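Local coordinates for protein multisubunit Na+/H+ antiporter, A subunit (Anoxybacillus flavithermus, PDB 6Z16) that probably works as the large membrane subunit of a multisubunit antiporter that exchanges sodium ions for protons across the cell membrane, at residues I668-G680 / F713-Q727. Sequence-based numbering, arbitrary orientation.
Sequences IAKSRLTAIVSLG and FLLCFYHLPKFTQKQ. With PTY (phosphatidylethanolamine), chain Q.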
# COMPACT_ATOMS: atom_id res chain seq x y z
N ILE A 668 53.93 -25.34 11.97
CA ILE A 668 55.09 -24.94 12.77
C ILE A 668 54.68 -24.05 13.94
O ILE A 668 55.53 -23.46 14.61
CB ILE A 668 56.16 -24.27 11.88
CG1 ILE A 668 56.30 -25.02 10.57
CG2 ILE A 668 57.57 -24.44 12.45
CD1 ILE A 668 57.18 -24.33 9.56
N ALA A 669 53.38 -23.94 14.22
CA ALA A 669 52.93 -23.11 15.32
C ALA A 669 53.29 -23.75 16.66
O ALA A 669 53.11 -24.95 16.86
CB ALA A 669 51.43 -22.89 15.25
N LYS A 670 53.80 -22.93 17.57
CA LYS A 670 54.12 -23.43 18.90
C LYS A 670 52.86 -23.63 19.73
O LYS A 670 52.68 -24.67 20.36
CB LYS A 670 55.09 -22.48 19.61
CG LYS A 670 56.48 -22.48 18.99
CD LYS A 670 57.44 -21.58 19.74
CE LYS A 670 58.82 -21.62 19.11
NZ LYS A 670 59.81 -20.76 19.81
N SER A 671 51.96 -22.65 19.73
CA SER A 671 50.72 -22.77 20.47
C SER A 671 49.62 -23.34 19.58
O SER A 671 49.75 -23.43 18.36
CB SER A 671 50.31 -21.42 21.06
OG SER A 671 49.10 -21.54 21.79
N ARG A 672 48.52 -23.72 20.22
CA ARG A 672 47.41 -24.34 19.52
C ARG A 672 46.37 -23.35 19.01
O ARG A 672 45.71 -23.63 18.01
CB ARG A 672 46.75 -25.39 20.42
CG ARG A 672 47.59 -26.64 20.56
CD ARG A 672 46.94 -27.70 21.40
NE ARG A 672 46.94 -27.34 22.81
CZ ARG A 672 47.91 -27.64 23.66
NH1 ARG A 672 48.96 -28.33 23.24
NH2 ARG A 672 47.83 -27.27 24.93
N LEU A 673 46.23 -22.19 19.68
CA LEU A 673 45.39 -21.12 19.16
C LEU A 673 45.87 -20.62 17.81
O LEU A 673 45.06 -20.23 16.97
CB LEU A 673 45.34 -19.94 20.13
CG LEU A 673 44.55 -20.03 21.43
CD1 LEU A 673 44.84 -18.82 22.28
CD2 LEU A 673 43.08 -20.11 21.12
N THR A 674 47.19 -20.60 17.61
CA THR A 674 47.75 -20.18 16.33
C THR A 674 47.36 -21.15 15.22
O THR A 674 47.01 -20.74 14.11
CB THR A 674 49.26 -20.06 16.46
OG1 THR A 674 49.58 -19.22 17.58
CG2 THR A 674 49.85 -19.44 15.20
N ALA A 675 47.36 -22.45 15.54
CA ALA A 675 46.92 -23.44 14.56
C ALA A 675 45.42 -23.38 14.32
O ALA A 675 44.97 -23.61 13.20
CB ALA A 675 47.32 -24.84 15.03
N ILE A 676 44.64 -23.02 15.35
CA ILE A 676 43.19 -22.88 15.18
C ILE A 676 42.87 -21.70 14.27
O ILE A 676 42.08 -21.82 13.33
CB ILE A 676 42.50 -22.74 16.55
CG1 ILE A 676 42.55 -24.07 17.31
CG2 ILE A 676 41.06 -22.30 16.40
CD1 ILE A 676 42.12 -23.95 18.75
N VAL A 677 43.48 -20.54 14.53
CA VAL A 677 43.21 -19.37 13.70
C VAL A 677 43.82 -19.53 12.31
O VAL A 677 43.28 -18.98 11.34
CB VAL A 677 43.67 -18.07 14.39
CG1 VAL A 677 43.02 -17.93 15.73
CG2 VAL A 677 45.17 -18.01 14.53
N SER A 678 44.87 -20.33 12.17
CA SER A 678 45.39 -20.59 10.83
C SER A 678 44.50 -21.55 10.06
O SER A 678 44.36 -21.41 8.85
CB SER A 678 46.80 -21.13 10.90
OG SER A 678 47.26 -21.43 9.59
N LEU A 679 43.89 -22.53 10.75
CA LEU A 679 42.90 -23.38 10.10
C LEU A 679 41.67 -22.58 9.69
O LEU A 679 41.08 -22.83 8.63
CB LEU A 679 42.52 -24.53 11.04
CG LEU A 679 41.47 -25.52 10.55
CD1 LEU A 679 41.93 -26.19 9.28
CD2 LEU A 679 41.20 -26.54 11.62
N GLY A 680 41.29 -21.61 10.52
CA GLY A 680 40.25 -20.67 10.13
C GLY A 680 40.61 -19.88 8.88
O GLY A 680 39.79 -19.73 7.98
N PHE A 713 36.15 -25.37 17.58
CA PHE A 713 37.55 -25.57 17.98
C PHE A 713 37.91 -24.72 19.19
O PHE A 713 38.63 -25.18 20.08
CB PHE A 713 38.50 -25.24 16.84
CG PHE A 713 38.64 -26.33 15.82
CD1 PHE A 713 39.38 -27.46 16.11
CD2 PHE A 713 38.10 -26.20 14.56
CE1 PHE A 713 39.52 -28.46 15.17
CE2 PHE A 713 38.23 -27.20 13.62
CZ PHE A 713 38.95 -28.33 13.93
N LEU A 714 37.41 -23.48 19.25
CA LEU A 714 37.70 -22.63 20.40
C LEU A 714 36.96 -23.10 21.64
O LEU A 714 37.41 -22.84 22.76
CB LEU A 714 37.34 -21.19 20.10
CG LEU A 714 38.16 -20.54 19.00
CD1 LEU A 714 37.55 -19.21 18.70
CD2 LEU A 714 39.59 -20.40 19.43
N LEU A 715 35.80 -23.73 21.46
CA LEU A 715 35.19 -24.50 22.54
C LEU A 715 36.13 -25.57 23.05
O LEU A 715 36.34 -25.72 24.26
CB LEU A 715 33.89 -25.13 22.06
CG LEU A 715 33.30 -26.19 22.98
CD1 LEU A 715 32.72 -25.59 24.26
CD2 LEU A 715 32.31 -27.05 22.23
N CYS A 716 36.72 -26.34 22.13
CA CYS A 716 37.57 -27.46 22.51
C CYS A 716 38.90 -27.02 23.12
O CYS A 716 39.49 -27.77 23.90
CB CYS A 716 37.79 -28.36 21.29
SG CYS A 716 38.61 -29.92 21.62
N PHE A 717 39.38 -25.81 22.79
CA PHE A 717 40.67 -25.36 23.31
C PHE A 717 40.60 -25.01 24.79
O PHE A 717 41.34 -25.56 25.61
CB PHE A 717 41.18 -24.15 22.52
CG PHE A 717 42.49 -23.60 23.02
CD1 PHE A 717 43.68 -24.22 22.70
CD2 PHE A 717 42.53 -22.48 23.84
CE1 PHE A 717 44.89 -23.73 23.17
CE2 PHE A 717 43.73 -21.99 24.33
CZ PHE A 717 44.91 -22.62 23.99
N TYR A 718 39.72 -24.07 25.16
CA TYR A 718 39.74 -23.46 26.49
C TYR A 718 39.31 -24.39 27.61
O TYR A 718 39.28 -23.94 28.76
CB TYR A 718 38.87 -22.21 26.51
CG TYR A 718 39.46 -21.02 25.80
CD1 TYR A 718 40.44 -20.24 26.40
CD2 TYR A 718 39.02 -20.65 24.53
CE1 TYR A 718 40.98 -19.16 25.76
CE2 TYR A 718 39.56 -19.56 23.88
CZ TYR A 718 40.54 -18.82 24.50
OH TYR A 718 41.08 -17.73 23.87
N HIS A 719 38.97 -25.64 27.34
CA HIS A 719 38.70 -26.62 28.38
C HIS A 719 39.76 -27.71 28.44
O HIS A 719 39.50 -28.80 28.95
CB HIS A 719 37.32 -27.24 28.19
CG HIS A 719 36.20 -26.27 28.39
ND1 HIS A 719 35.68 -25.51 27.37
CD2 HIS A 719 35.51 -25.93 29.50
CE1 HIS A 719 34.71 -24.75 27.84
NE2 HIS A 719 34.59 -24.98 29.13
N LEU A 720 40.95 -27.44 27.90
CA LEU A 720 42.09 -28.32 28.13
C LEU A 720 42.46 -28.31 29.61
O LEU A 720 42.35 -27.27 30.26
CB LEU A 720 43.29 -27.89 27.29
CG LEU A 720 43.25 -28.25 25.80
CD1 LEU A 720 44.36 -27.56 25.06
CD2 LEU A 720 43.38 -29.73 25.66
N PRO A 721 42.87 -29.45 30.17
CA PRO A 721 43.23 -29.48 31.59
C PRO A 721 44.52 -28.71 31.87
O PRO A 721 45.48 -28.77 31.10
CB PRO A 721 43.40 -30.97 31.88
CG PRO A 721 43.70 -31.58 30.56
CD PRO A 721 42.93 -30.79 29.56
N LYS A 722 44.52 -27.97 32.98
CA LYS A 722 45.61 -27.05 33.26
C LYS A 722 46.88 -27.77 33.67
O LYS A 722 47.99 -27.25 33.45
CB LYS A 722 45.19 -26.05 34.34
CG LYS A 722 44.11 -25.08 33.89
CD LYS A 722 43.75 -24.10 34.99
CE LYS A 722 42.65 -23.15 34.54
NZ LYS A 722 42.28 -22.18 35.62
N PHE A 723 46.76 -28.95 34.26
CA PHE A 723 47.94 -29.78 34.48
C PHE A 723 48.33 -30.47 33.18
O PHE A 723 47.51 -30.59 32.26
CB PHE A 723 47.70 -30.80 35.60
CG PHE A 723 46.66 -31.84 35.29
CD1 PHE A 723 45.31 -31.58 35.51
CD2 PHE A 723 47.02 -33.10 34.85
CE1 PHE A 723 44.35 -32.54 35.25
CE2 PHE A 723 46.07 -34.07 34.58
CZ PHE A 723 44.73 -33.78 34.79
N THR A 724 49.62 -30.84 33.08
CA THR A 724 50.31 -31.51 31.96
C THR A 724 50.07 -30.85 30.59
O THR A 724 50.34 -31.44 29.54
CB THR A 724 50.03 -33.04 31.91
OG1 THR A 724 50.99 -33.67 31.06
CG2 THR A 724 48.63 -33.44 31.40
N GLN A 725 49.63 -29.59 30.57
CA GLN A 725 49.32 -28.90 29.32
C GLN A 725 50.58 -28.32 28.70
O GLN A 725 50.99 -28.71 27.60
CB GLN A 725 48.26 -27.82 29.61
CG GLN A 725 47.65 -27.10 28.43
CD GLN A 725 48.45 -25.89 28.00
OE1 GLN A 725 48.78 -25.74 26.83
NE2 GLN A 725 48.76 -25.03 28.96
N LYS A 726 51.18 -27.32 29.37
CA LYS A 726 52.55 -26.81 29.20
C LYS A 726 52.80 -26.04 27.90
O LYS A 726 53.81 -25.34 27.80
CB LYS A 726 53.55 -27.96 29.32
CG LYS A 726 53.58 -28.61 30.70
CD LYS A 726 54.46 -29.86 30.71
CE LYS A 726 55.94 -29.50 30.66
NZ LYS A 726 56.39 -28.83 31.90
N GLN A 727 51.86 -26.11 26.95
CA GLN A 727 51.86 -25.42 25.65
C GLN A 727 53.18 -25.61 24.89
O GLN A 727 53.97 -24.68 24.71
CB GLN A 727 51.52 -23.94 25.83
CG GLN A 727 51.05 -23.29 24.54
CD GLN A 727 49.80 -23.96 24.01
OE1 GLN A 727 49.85 -24.73 23.05
NE2 GLN A 727 48.67 -23.70 24.66
C1 PTY Q . 31.14 -21.43 26.34
C2 PTY Q . 29.37 -24.36 30.14
C3 PTY Q . 30.70 -24.37 29.36
O4 PTY Q . 31.24 -21.95 24.99
C5 PTY Q . 32.46 -21.26 28.47
C6 PTY Q . 32.46 -21.70 27.03
O7 PTY Q . 33.50 -20.96 26.31
C8 PTY Q . 34.30 -21.65 25.49
O10 PTY Q . 34.24 -22.84 25.35
C11 PTY Q . 35.29 -20.76 24.80
C12 PTY Q . 34.68 -19.80 23.78
C13 PTY Q . 34.08 -20.50 22.58
C14 PTY Q . 34.14 -19.67 21.30
C15 PTY Q . 33.33 -18.40 21.33
C16 PTY Q . 34.01 -17.22 20.66
C17 PTY Q . 34.33 -17.41 19.19
C18 PTY Q . 33.13 -17.39 18.28
C19 PTY Q . 33.41 -16.82 16.90
C20 PTY Q . 34.53 -17.52 16.16
C21 PTY Q . 34.81 -16.95 14.78
C22 PTY Q . 35.29 -15.51 14.81
C30 PTY Q . 30.10 -22.23 24.36
C31 PTY Q . 30.36 -22.83 23.01
O30 PTY Q . 29.01 -22.03 24.82
C32 PTY Q . 29.38 -22.41 21.93
C33 PTY Q . 29.69 -21.05 21.36
C34 PTY Q . 28.83 -20.66 20.17
C35 PTY Q . 29.28 -19.37 19.51
C36 PTY Q . 28.70 -19.14 18.13
C37 PTY Q . 29.50 -18.13 17.33
C38 PTY Q . 28.93 -17.81 15.97
C39 PTY Q . 28.75 -19.01 15.07
C40 PTY Q . 28.57 -18.64 13.60
C41 PTY Q . 27.38 -17.74 13.34
C42 PTY Q . 26.05 -18.41 13.60
C43 PTY Q . 25.79 -19.58 12.69
C44 PTY Q . 24.65 -20.44 13.16
P1 PTY Q . 32.47 -22.84 30.68
O11 PTY Q . 31.77 -24.23 30.32
O12 PTY Q . 31.38 -21.88 31.10
O13 PTY Q . 33.55 -23.03 31.68
O14 PTY Q . 33.06 -22.30 29.27
N1 PTY Q . 29.09 -23.01 30.63
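A chi1 of 179° swings the Phe717 ring out toward Leu673, near the N-terminal part of helix 672-692, and the CG of Leu673, held beside its own backbone N, is placed so that it reaches the ring face. The two side chains cross at about a right angle, and CG of Leu673 sits over one face of the Phe717 ring, 3.8 Å from the centroid, which meets the criterion for a CH-pi contact. Elsewhere on the same ring, CE1 of Phe717 touches CB of Arg672 at 3.7 Å. One turn further along, Ile676 packs its CG2 against CB of Phe713 and CD2 of Leu714, while its CD1 reaches CB of Phe717, each at 3.9 Å. Leu679 extends the apolar seam: its CD2 comes within 3.6 Å of CE2 of Phe713.

Further on the chain turns back, and its polar side chains gather round Arg672. The amide oxygen OE1 of Gln727 lies over one face of the guanidinium, 3.5 Å above its plane, and also takes a weak hydrogen bond from the backbone N of Arg672 (3.3 Å, 126°). OE1 of Gln725 is instead at the guanidinium edge, with the amide and guanidinium planes nearly perpendicular.

His719 gives ND1 to O of Leu715 in a nearly straight hydrogen bond and NE2 to O11 of the phosphatidylethanolamine phosphate at 3.2 Å, linking the Leu715 carbonyl to the headgroup. The short segments 672-680 and 713-717 run antiparallel (174°, axes 10.7 Å apart at closest) and lie on the consecutive helices 672-692 and 696-717 of the MbhD-like region; helix 650-667 packs against Thr674 and Ser678 of the first, while Phe75 and Phe78 of a neighbouring antiporter subunit meet Tyr718.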